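Local coordinates for secretory-abundant heat soluble protein 1 (Ramazzottius varieornatus, PDB 5XN9), which acts as a secreted molecular shield for desiccation tolerance in a tardigrade and has a barrel related to fatty acid binding proteins, at residues 53-58 and 62-67; 110-115 and 119-124. All coordinates share one frame; numbering follows the deposited sequence. Where two conformers were deposited one is given.

How the contacts relate
Followed from the N terminus, the chain lays down its first strand, 10-19, and the short helices 21-27 and 32-35 before strand 51-58 turns back into strand 63-69; contact 1 closes this hairpin. Much later, strand 106-114 turns into strand 118-125, and contact 2 closes that second hairpin. The two closures neither nest nor cross. Both hairpins belong to a ten-stranded antiparallel barrel wall: contact 1 includes strand 63-69, at one end of the sheet order with 75-79 at the other, whereas contact 2 is flanked by strands 94-101 and 128-136. Their centres are about 17 Å apart on opposite sides of the chain's centre, yet His54 CE1 packs 3.1 Å from Tyr112 OH.

Contact 1: 53-58 and 62-67; sequences HHQISV and NYKNDV
His53 meets Asp66 through its ring edge: in one of its two conformers, ND1 donates to Asp66 OD1 at 2.7 Å, with an N-H...O angle of 163°. The carboxylate stands 84° from the imidazole plane and presents OD1 on its syn side, close to the ring plane. Asp66 sets CG opposite its own backbone N (chi1 -169°), which carries OD1 toward the histidine.

His54 is joined to Val67 by a reciprocal pair of backbone bonds, while its ring leads away from strand 63-67, held by Tyr88 at ND1 and His43 at NE2. Gln55 faces Asp66 in a non-hydrogen-bonded pair, and its amide NE2 reaches diagonally past its own pair to Lys64 CD, 4.1 Å away, next to the bend of the lysine chain.

The pairing is that of a beta hairpin in the fatty-acid-binding-protein fold, with alternate residues, His54, Ile56 and Val58, sharing one face with Tyr63, Asn65 and Val67. Ile56 bonds Asn65 in both directions, each 2.9 Å between N and O. Its two branches diverge: in one conformer CG2 approaches the edge of the Tyr63 ring, 4.0 Å from CE2, with the two side chains side by side, and CD1 lies 4.1 Å from Val67 CG2 while also sitting over the centre of the His54 ring face.

Ser57 turns to the Gln55 face, its CA offering a C-H...O contact 3.2 Å from Tyr63 O. At Val58 the regular register ends in a G1 beta bulge, for both Asn62 and Tyr63 face this residue. Val58 N bonds Tyr63 O, but the return bond from Tyr63 N to Val58 O stretches to 3.3 Å and arrives from above the carbonyl plane.

Contact 2: 110-115 and 119-124; sequences DEYKVN and LEKTYK. With ACY (acetic acid), chain L.
Lys121 and Tyr112 run side by side and point the same way. The lysine sets CG opposite its backbone N (chi1 -173°) and continues extended, which carries NZ to Tyr112 OH, a bond of 3.0 Å. Its aliphatic end does the packing: Lys121 CD lies 3.6 Å from Tyr112 CE2, and CE comes within 3.5 Å of Tyr112 CZ. Tyr123 receives Lys121 CG over one face, toward the rim, so the lysine passes between two tyrosine rings.

The amine also meets an acetic acid molecule, probably ionised here and from the crystallisation liquor, whose OXT is 2.6 Å from Lys121 NZ. The ligand approaches the Tyr123 ring at its edge, where Tyr123 OH donates to the ligand O at 2.7 Å; Arg132 is a further donor. A magnesium ion held by His43 and Tyr134 lies about 3 Å from the Tyr123 side chain. Asp110 adds a long salt bridge, OD2 lying 3.7 Å from Lys121 NZ; its carboxylate, and the ligand if ionised, would probably favour the charged amine. The Asp110 carboxylate is turned 83° from the Tyr123 ring.

Strands 110-114 and 119-124 form an antiparallel hairpin in a barrel of the fatty-acid-binding-protein type, and Lys121, Tyr123 and Arg132 round the ligand are consistent with a carboxylate site like those of that family. Farther along this face, Leu119 divides its methyls, CD2 against the Tyr112 ring and CD1 against Val114 CG2.

Glu111 and Thr122 lie alongside each other on the other face. In one conformer of Glu111, a water bridges them, donating at 2.8 Å to Glu111 OE2 and also to Glu120 O, and bonded to Thr122 OG1. The main polar partner of that hydroxyl is Lys131, which also forms a salt bridge with Glu120 OE1 in one conformer.

Contact 1: 53-58 and 62-67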
loop_
_atom_site.group_PDB
_atom_site.type_symbol
_atom_site.label_atom_id
_atom_site.label_comp_id
_atom_site.label_asym_id
_atom_site.label_seq_id
_atom_site.Cartn_x
_atom_site.Cartn_y
_atom_site.Cartn_z
ATOM N N HIS A 53 5.300 -2.580 -11.286
ATOM C CA HIS A 53 4.071 -3.211 -10.832
ATOM C C HIS A 53 4.067 -3.306 -9.321
ATOM O O HIS A 53 5.103 -3.564 -8.696
ATOM C CB HIS A 53 3.918 -4.618 -11.398
ATOM C CG HIS A 53 3.532 -4.637 -12.836
ATOM N ND1 HIS A 53 2.263 -4.962 -13.260
ATOM C CD2 HIS A 53 4.242 -4.356 -13.954
ATOM C CE1 HIS A 53 2.216 -4.910 -14.579
ATOM N NE2 HIS A 53 3.398 -4.527 -15.024
ATOM N N HIS A 54 2.882 -3.126 -8.749
ATOM C CA HIS A 54 2.665 -3.253 -7.320
ATOM C C HIS A 54 1.439 -4.139 -7.185
ATOM O O HIS A 54 0.320 -3.717 -7.513
ATOM C CB HIS A 54 2.428 -1.888 -6.685
ATOM C CG HIS A 54 2.118 -1.959 -5.230
ATOM N ND1 HIS A 54 1.673 -0.869 -4.512
ATOM C CD2 HIS A 54 2.204 -2.987 -4.351
ATOM C CE1 HIS A 54 1.482 -1.228 -3.255
ATOM N NE2 HIS A 54 1.800 -2.505 -3.130
ATOM N N GLN A 55 1.639 -5.380 -6.754
ATOM C CA GLN A 55 0.539 -6.308 -6.578
ATOM C C GLN A 55 0.227 -6.406 -5.094
ATOM O O GLN A 55 1.110 -6.713 -4.285
ATOM C CB GLN A 55 0.886 -7.684 -7.132
ATOM C CG GLN A 55 -0.271 -8.653 -7.076
ATOM C CD GLN A 55 0.185 -10.060 -7.327
ATOM O OE1 GLN A 55 0.680 -10.730 -6.420
ATOM N NE2 GLN A 55 0.051 -10.514 -8.565
ATOM N N ILE A 56 -1.020 -6.118 -4.743
ATOM C CA ILE A 56 -1.521 -6.255 -3.383
ATOM C C ILE A 56 -2.406 -7.489 -3.362
ATOM O O ILE A 56 -3.251 -7.663 -4.249
ATOM C CB ILE A 56 -2.323 -5.010 -2.962
ATOM C CG1 ILE A 56 -1.463 -3.741 -3.072
ATOM C CG2 ILE A 56 -2.896 -5.183 -1.558
ATOM C CD1 ILE A 56 -1.557 -3.025 -4.422
ATOM N N SER A 57 -2.212 -8.354 -2.375
ATOM C CA SER A 57 -3.094 -9.501 -2.227
ATOM C C SER A 57 -3.451 -9.734 -0.764
ATOM O O SER A 57 -2.596 -9.631 0.119
ATOM C CB SER A 57 -2.489 -10.759 -2.835
ATOM O OG SER A 57 -1.270 -11.062 -2.209
ATOM N N VAL A 58 -4.721 -10.044 -0.524
ATOM C CA VAL A 58 -5.194 -10.470 0.791
ATOM C C VAL A 58 -5.969 -11.760 0.556
ATOM O O VAL A 58 -7.173 -11.719 0.262
ATOM C CB VAL A 58 -6.057 -9.399 1.481
ATOM C CG1 VAL A 58 -6.391 -9.845 2.910
ATOM C CG2 VAL A 58 -5.346 -8.044 1.487
ATOM N N ASN A 62 -9.971 -12.829 -0.716
ATOM C CA ASN A 62 -10.105 -13.053 -2.158
ATOM C C ASN A 62 -9.791 -11.792 -2.950
ATOM O O ASN A 62 -10.442 -11.474 -3.948
ATOM C CB ASN A 62 -11.494 -13.595 -2.472
ATOM C CG ASN A 62 -11.778 -14.833 -1.689
ATOM O OD1 ASN A 62 -12.660 -14.874 -0.815
ATOM N ND2 ASN A 62 -10.965 -15.835 -1.923
ATOM N N TYR A 63 -8.794 -11.057 -2.484
ATOM C CA TYR A 63 -8.443 -9.764 -3.046
ATOM C C TYR A 63 -7.073 -9.838 -3.696
ATOM O O TYR A 63 -6.096 -10.245 -3.060
ATOM C CB TYR A 63 -8.426 -8.673 -1.976
ATOM C CG TYR A 63 -8.122 -7.326 -2.577
ATOM C CD1 TYR A 63 -9.112 -6.600 -3.220
ATOM C CD2 TYR A 63 -6.833 -6.798 -2.548
ATOM C CE1 TYR A 63 -8.843 -5.381 -3.792
ATOM C CE2 TYR A 63 -6.556 -5.569 -3.115
ATOM C CZ TYR A 63 -7.568 -4.870 -3.735
ATOM O OH TYR A 63 -7.310 -3.653 -4.314
ATOM N N LYS A 64 -6.995 -9.375 -4.935
ATOM C CA LYS A 64 -5.724 -9.274 -5.631
ATOM C C LYS A 64 -5.854 -8.120 -6.610
ATOM O O LYS A 64 -6.803 -8.076 -7.398
ATOM C CB LYS A 64 -5.393 -10.585 -6.366
ATOM C CG LYS A 64 -3.973 -10.640 -6.937
ATOM C CD LYS A 64 -3.725 -11.917 -7.735
ATOM C CE LYS A 64 -3.464 -13.103 -6.828
ATOM N NZ LYS A 64 -3.011 -14.289 -7.605
ATOM N N ASN A 65 -4.930 -7.175 -6.538
ATOM C CA ASN A 65 -4.952 -6.035 -7.443
ATOM C C ASN A 65 -3.535 -5.775 -7.918
ATOM O O ASN A 65 -2.615 -5.686 -7.100
ATOM C CB ASN A 65 -5.493 -4.787 -6.734
ATOM C CG ASN A 65 -5.823 -3.664 -7.700
ATOM O OD1 ASN A 65 -5.879 -3.874 -8.910
ATOM N ND2 ASN A 65 -6.053 -2.467 -7.170
ATOM N N ASP A 66 -3.369 -5.655 -9.230
ATOM C CA ASP A 66 -2.080 -5.359 -9.847
ATOM C C ASP A 66 -2.128 -3.907 -10.306
ATOM O O ASP A 66 -2.899 -3.558 -11.209
ATOM C CB ASP A 66 -1.823 -6.312 -11.019
ATOM C CG ASP A 66 -0.397 -6.235 -11.542
ATOM O OD1 ASP A 66 0.139 -5.116 -11.669
ATOM O OD2 ASP A 66 0.190 -7.297 -11.833
ATOM N N VAL A 67 -1.329 -3.067 -9.664
ATOM C CA VAL A 67 -1.243 -1.649 -9.971
ATOM C C VAL A 67 0.010 -1.406 -10.808
ATOM O O VAL A 67 1.113 -1.782 -10.410
ATOM C CB VAL A 67 -1.192 -0.827 -8.669
ATOM C CG1 VAL A 67 -0.990 0.639 -8.973
ATOM C CG2 VAL A 67 -2.461 -1.054 -7.847
#

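Contact 2: 110-115 and 119-124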
loop_
_atom_site.group_PDB
_atom_site.type_symbol
_atom_site.label_atom_id
_atom_site.label_comp_id
_atom_site.label_asym_id
_atom_site.label_seq_id
_atom_site.Cartn_x
_atom_site.Cartn_y
_atom_site.Cartn_z
ATOM N N ASP A 110 0.232 6.944 1.696
ATOM C CA ASP A 110 0.873 5.667 1.960
ATOM C C ASP A 110 2.375 5.894 1.917
ATOM O O ASP A 110 2.872 6.636 1.068
ATOM C CB ASP A 110 0.532 4.668 0.856
ATOM C CG ASP A 110 -0.787 3.975 1.079
ATOM O OD1 ASP A 110 -1.394 4.178 2.152
ATOM O OD2 ASP A 110 -1.203 3.213 0.182
ATOM N N GLU A 111 3.091 5.299 2.855
ATOM C CA GLU A 111 4.543 5.347 2.829
ATOM C C GLU A 111 5.078 3.939 3.010
ATOM O O GLU A 111 4.518 3.142 3.767
ATOM C CB GLU A 111 5.122 6.287 3.900
ATOM C CG GLU A 111 6.649 6.349 3.900
ATOM C CD GLU A 111 7.217 7.093 5.093
ATOM O OE1 GLU A 111 7.840 8.151 4.890
ATOM O OE2 GLU A 111 7.038 6.619 6.232
ATOM N N TYR A 112 6.148 3.631 2.287
ATOM C CA TYR A 112 6.841 2.351 2.392
ATOM C C TYR A 112 8.287 2.639 2.766
ATOM O O TYR A 112 9.028 3.228 1.973
ATOM C CB TYR A 112 6.799 1.596 1.059
ATOM C CG TYR A 112 5.400 1.284 0.586
ATOM C CD1 TYR A 112 4.617 2.261 -0.023
ATOM C CD2 TYR A 112 4.859 0.009 0.744
ATOM C CE1 TYR A 112 3.329 1.980 -0.449
ATOM C CE2 TYR A 112 3.567 -0.280 0.319
ATOM C CZ TYR A 112 2.809 0.714 -0.274
ATOM O OH TYR A 112 1.519 0.448 -0.689
ATOM N N LYS A 113 8.693 2.213 3.962
ATOM C CA LYS A 113 10.005 2.537 4.506
ATOM C C LYS A 113 10.676 1.244 4.945
ATOM O O LYS A 113 10.169 0.547 5.833
ATOM C CB LYS A 113 9.843 3.494 5.690
ATOM C CG LYS A 113 11.108 3.816 6.460
ATOM C CD LYS A 113 10.758 4.721 7.639
ATOM C CE LYS A 113 11.921 4.921 8.607
ATOM N NZ LYS A 113 11.585 5.911 9.676
ATOM N N VAL A 114 11.813 0.927 4.331
ATOM C CA VAL A 114 12.496 -0.340 4.553
ATOM C C VAL A 114 13.635 -0.094 5.531
ATOM O O VAL A 114 14.591 0.622 5.221
ATOM C CB VAL A 114 12.989 -0.956 3.235
ATOM C CG1 VAL A 114 13.863 -2.171 3.513
ATOM C CG2 VAL A 114 11.803 -1.335 2.364
ATOM N N ASN A 115 13.523 -0.681 6.721
ATOM C CA ASN A 115 14.522 -0.552 7.772
ATOM C C ASN A 115 15.619 -1.599 7.654
ATOM O O ASN A 115 16.466 -1.698 8.549
ATOM C CB ASN A 115 13.850 -0.660 9.144
ATOM C CG ASN A 115 12.550 0.128 9.227
ATOM O OD1 ASN A 115 11.539 -0.253 8.635
ATOM N ND2 ASN A 115 12.571 1.226 9.972
ATOM N N LEU A 119 9.854 -4.030 6.255
ATOM C CA LEU A 119 9.223 -2.884 5.615
ATOM C C LEU A 119 8.144 -2.347 6.542
ATOM O O LEU A 119 7.258 -3.096 6.968
ATOM C CB LEU A 119 8.613 -3.266 4.258
ATOM C CG LEU A 119 8.126 -2.109 3.382
ATOM C CD1 LEU A 119 8.206 -2.497 1.917
ATOM C CD2 LEU A 119 6.709 -1.720 3.745
ATOM N N GLU A 120 8.207 -1.049 6.823
ATOM C CA GLU A 120 7.216 -0.367 7.645
ATOM C C GLU A 120 6.306 0.436 6.721
ATOM O O GLU A 120 6.783 1.300 5.980
ATOM C CB GLU A 120 7.923 0.556 8.638
ATOM C CG GLU A 120 7.013 1.255 9.638
ATOM C CD GLU A 120 7.782 2.119 10.632
ATOM O OE1 GLU A 120 7.364 3.276 10.861
ATOM O OE2 GLU A 120 8.802 1.647 11.181
ATOM N N LYS A 121 5.009 0.133 6.741
ATOM C CA LYS A 121 4.034 0.869 5.950
ATOM C C LYS A 121 3.252 1.795 6.865
ATOM O O LYS A 121 2.735 1.365 7.902
ATOM C CB LYS A 121 3.073 -0.047 5.194
ATOM C CG LYS A 121 2.174 0.728 4.247
ATOM C CD LYS A 121 1.449 -0.167 3.256
ATOM C CE LYS A 121 0.548 0.670 2.382
ATOM N NZ LYS A 121 -0.348 -0.165 1.542
ATOM N N THR A 122 3.189 3.064 6.491
ATOM C CA THR A 122 2.446 4.065 7.237
ATOM C C THR A 122 1.262 4.507 6.394
ATOM O O THR A 122 1.407 4.757 5.194
ATOM C CB THR A 122 3.345 5.257 7.561
ATOM O OG1 THR A 122 4.468 4.804 8.325
ATOM C CG2 THR A 122 2.581 6.289 8.370
ATOM N N TYR A 123 0.096 4.583 7.021
ATOM C CA TYR A 123 -1.150 4.945 6.365
ATOM C C TYR A 123 -1.655 6.183 7.078
ATOM O O TYR A 123 -1.757 6.183 8.308
ATOM C CB TYR A 123 -2.198 3.834 6.557
ATOM C CG TYR A 123 -1.751 2.406 6.257
ATOM C CD1 TYR A 123 -0.879 1.725 7.107
ATOM C CD2 TYR A 123 -2.238 1.730 5.156
ATOM C CE1 TYR A 123 -0.483 0.427 6.846
ATOM C CE2 TYR A 123 -1.854 0.420 4.888
ATOM C CZ TYR A 123 -0.975 -0.226 5.736
ATOM O OH TYR A 123 -0.587 -1.526 5.477
ATOM N N LYS A 124 -1.965 7.235 6.332
ATOM C CA LYS A 124 -2.459 8.455 6.957
ATOM C C LYS A 124 -3.658 8.978 6.190
ATOM O O LYS A 124 -3.646 9.023 4.956
ATOM C CB LYS A 124 -1.409 9.561 6.989
ATOM C CG LYS A 124 -0.277 9.384 7.975
ATOM C CD LYS A 124 0.622 10.613 7.923
ATOM C CE LYS A 124 1.850 10.480 8.807
ATOM N NZ LYS A 124 2.929 11.384 8.333
HETATM C C ACY L . -2.502 -2.845 3.202
HETATM O O ACY L . -2.611 -3.014 4.438
HETATM O OXT ACY L . -1.605 -2.155 2.670
HETATM C CH3 ACY L . -3.502 -3.511 2.302
HETATM O O HOH W 1 6.586 3.934 6.931
#